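Local coordinates for uncharacterized protein AbaSI (PDB 4PAR) that probably recognises and cleaves DNA containing 5-hydroxymethylcytosine, as a restriction endonuclease with a Vsr-like nuclease domain and an SRA-like domain, at residues P216-T221 with Q312-K317. The protein carries 3 engineered substitutions. Sequence-based numbering, arbitrary orientation.
Sequences PYKKDT and QTYSPK
Two irregular backbones meet through Y217, Y314 and K317 at the protein surface: the turn 216-221, which joins strands 212-214 and 221-224, and the tail 312-317 that leaves strand 302-312, their CA atoms 7.9 Å apart at Y217 and Y314. The Y217 ring is held in a sandwich, with K317 over one face and Y314 over the opposite one. K317 runs antiparallel to the tyrosine: chi1 of -166° puts its CG anti to the backbone N, 3.3 Å from Y217 OH, and the extended chain beyond carries NZ over the ring. On the way K317 CD passes 3.6 Å from Y217 CZ. NZ stands 4.2 Å from the Y217 ring centroid, 8° off the normal, in a cation-pi contact. NZ also comes within 3.5 Å of P216 O, whose partial negative charge would suit an ammonium group.

On the other face the two tyrosine rings lie almost parallel, planes at 9°, but are slid apart so far that they barely overlap. The slide brings Y217 CB over the centre of the Y314 ring, a CH-pi contact 4.2 Å from its centroid; Y314 CB lies off-centre over the Y217 face, 4.0 Å from Y217 CD2. K218 crosses Y314 at about a right angle, its CE near the Y314 hydroxyl. Backbone hydrogen bonds join Y314 to C200 and K317 to G202. With no hydrogen bond between the two segments, the docking of the C-terminal tail on this edge loop of the SRA-like domain rests on aromatic faces, aliphatic lysine carbons and one charge over a ring.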
loop_
_atom_site.group_PDB
_atom_site.type_symbol
_atom_site.label_atom_id
_atom_site.label_comp_id
_atom_site.label_asym_id
_atom_site.label_seq_id
_atom_site.Cartn_x
_atom_site.Cartn_y
_atom_site.Cartn_z
ATOM N N PRO F 216 19.780 11.280 -33.411
ATOM C CA PRO F 216 20.848 10.799 -34.294
ATOM C C PRO F 216 20.869 11.442 -35.686
ATOM O O PRO F 216 21.937 11.855 -36.150
ATOM C CB PRO F 216 20.545 9.302 -34.407
ATOM C CG PRO F 216 19.846 8.967 -33.147
ATOM C CD PRO F 216 19.006 10.168 -32.833
ATOM N N TYR F 217 19.714 11.525 -36.340
ATOM C CA TYR F 217 19.678 11.925 -37.745
ATOM C C TYR F 217 19.369 13.401 -37.983
ATOM O O TYR F 217 19.390 13.863 -39.123
ATOM C CB TYR F 217 18.666 11.059 -38.498
ATOM C CG TYR F 217 19.154 9.646 -38.719
ATOM C CD1 TYR F 217 19.694 9.259 -39.941
ATOM C CD2 TYR F 217 19.095 8.701 -37.701
ATOM C CE1 TYR F 217 20.150 7.971 -40.146
ATOM C CE2 TYR F 217 19.549 7.410 -37.897
ATOM C CZ TYR F 217 20.076 7.051 -39.122
ATOM O OH TYR F 217 20.529 5.767 -39.322
ATOM N N LYS F 218 19.089 14.138 -36.913
ATOM C CA LYS F 218 18.859 15.580 -37.014
ATOM C C LYS F 218 19.515 16.304 -35.837
ATOM O O LYS F 218 19.260 15.969 -34.680
ATOM C CB LYS F 218 17.357 15.888 -37.068
ATOM C CG LYS F 218 16.653 15.416 -38.338
ATOM C CD LYS F 218 17.188 16.141 -39.568
ATOM C CE LYS F 218 16.585 15.595 -40.852
ATOM N NZ LYS F 218 17.107 16.312 -42.049
ATOM N N LYS F 219 20.349 17.300 -36.129
ATOM C CA LYS F 219 21.115 17.971 -35.078
ATOM C C LYS F 219 20.413 19.215 -34.525
ATOM O O LYS F 219 20.912 19.851 -33.596
ATOM C CB LYS F 219 22.512 18.347 -35.588
ATOM C CG LYS F 219 22.546 19.489 -36.593
ATOM C CD LYS F 219 23.975 19.930 -36.872
ATOM C CE LYS F 219 24.023 21.096 -37.847
ATOM N NZ LYS F 219 25.422 21.542 -38.123
ATOM N N ASP F 220 19.269 19.567 -35.104
ATOM C CA ASP F 220 18.473 20.684 -34.596
ATOM C C ASP F 220 17.320 20.228 -33.695
ATOM O O ASP F 220 16.577 21.057 -33.165
ATOM C CB ASP F 220 17.928 21.522 -35.756
ATOM C CG ASP F 220 17.003 20.733 -36.663
ATOM O OD1 ASP F 220 17.184 19.502 -36.775
ATOM O OD2 ASP F 220 16.096 21.345 -37.264
ATOM N N THR F 221 17.173 18.915 -33.521
ATOM C CA THR F 221 16.077 18.362 -32.722
ATOM C C THR F 221 16.564 17.531 -31.534
ATOM O O THR F 221 17.611 16.887 -31.596
ATOM C CB THR F 221 15.147 17.478 -33.574
ATOM O OG1 THR F 221 15.918 16.462 -34.224
ATOM C CG2 THR F 221 14.422 18.308 -34.623
ATOM N N GLN F 312 8.623 11.773 -38.426
ATOM C CA GLN F 312 9.127 10.616 -39.156
ATOM C C GLN F 312 10.098 9.809 -38.293
ATOM O O GLN F 312 10.774 10.361 -37.426
ATOM C CB GLN F 312 9.796 11.057 -40.463
ATOM C CG GLN F 312 10.788 12.205 -40.316
ATOM C CD GLN F 312 11.330 12.687 -41.653
ATOM O OE1 GLN F 312 10.896 12.234 -42.713
ATOM N NE2 GLN F 312 12.286 13.611 -41.606
ATOM N N THR F 313 10.145 8.498 -38.517
ATOM C CA THR F 313 11.027 7.623 -37.749
ATOM C C THR F 313 12.250 7.201 -38.560
ATOM O O THR F 313 12.349 7.507 -39.748
ATOM C CB THR F 313 10.283 6.365 -37.277
ATOM O OG1 THR F 313 9.905 5.580 -38.414
ATOM C CG2 THR F 313 9.035 6.750 -36.503
ATOM N N TYR F 314 13.167 6.477 -37.924
ATOM C CA TYR F 314 14.409 6.074 -38.582
ATOM C C TYR F 314 14.938 4.732 -38.068
ATOM O O TYR F 314 14.846 4.432 -36.880
ATOM C CB TYR F 314 15.484 7.152 -38.397
ATOM C CG TYR F 314 15.111 8.518 -38.942
ATOM C CD1 TYR F 314 15.253 8.811 -40.294
ATOM C CD2 TYR F 314 14.624 9.514 -38.104
ATOM C CE1 TYR F 314 14.913 10.058 -40.795
ATOM C CE2 TYR F 314 14.282 10.763 -38.596
ATOM C CZ TYR F 314 14.429 11.029 -39.941
ATOM O OH TYR F 314 14.092 12.270 -40.433
ATOM N N SER F 315 15.506 3.938 -38.971
ATOM C CA SER F 315 16.093 2.647 -38.616
ATOM C C SER F 315 17.333 2.829 -37.738
ATOM O O SER F 315 17.963 3.887 -37.777
ATOM C CB SER F 315 16.448 1.863 -39.883
ATOM O OG SER F 315 15.298 1.623 -40.677
ATOM N N PRO F 316 17.682 1.802 -36.937
ATOM C CA PRO F 316 18.888 1.822 -36.096
ATOM C C PRO F 316 20.154 2.210 -36.861
ATOM O O PRO F 316 20.306 1.851 -38.029
ATOM C CB PRO F 316 18.977 0.382 -35.592
ATOM C CG PRO F 316 17.558 -0.054 -35.515
ATOM C CD PRO F 316 16.866 0.599 -36.686
ATOM N N LYS F 317 21.049 2.938 -36.198
ATOM C CA LYS F 317 22.224 3.505 -36.854
ATOM C C LYS F 317 23.516 2.810 -36.428
ATOM O O LYS F 317 23.834 2.744 -35.241
ATOM C CB LYS F 317 22.311 5.007 -36.556
ATOM C CG LYS F 317 23.279 5.782 -37.437
ATOM C CD LYS F 317 23.107 7.282 -37.235
ATOM C CE LYS F 317 23.896 8.079 -38.264
ATOM N NZ LYS F 317 23.581 9.535 -38.201
#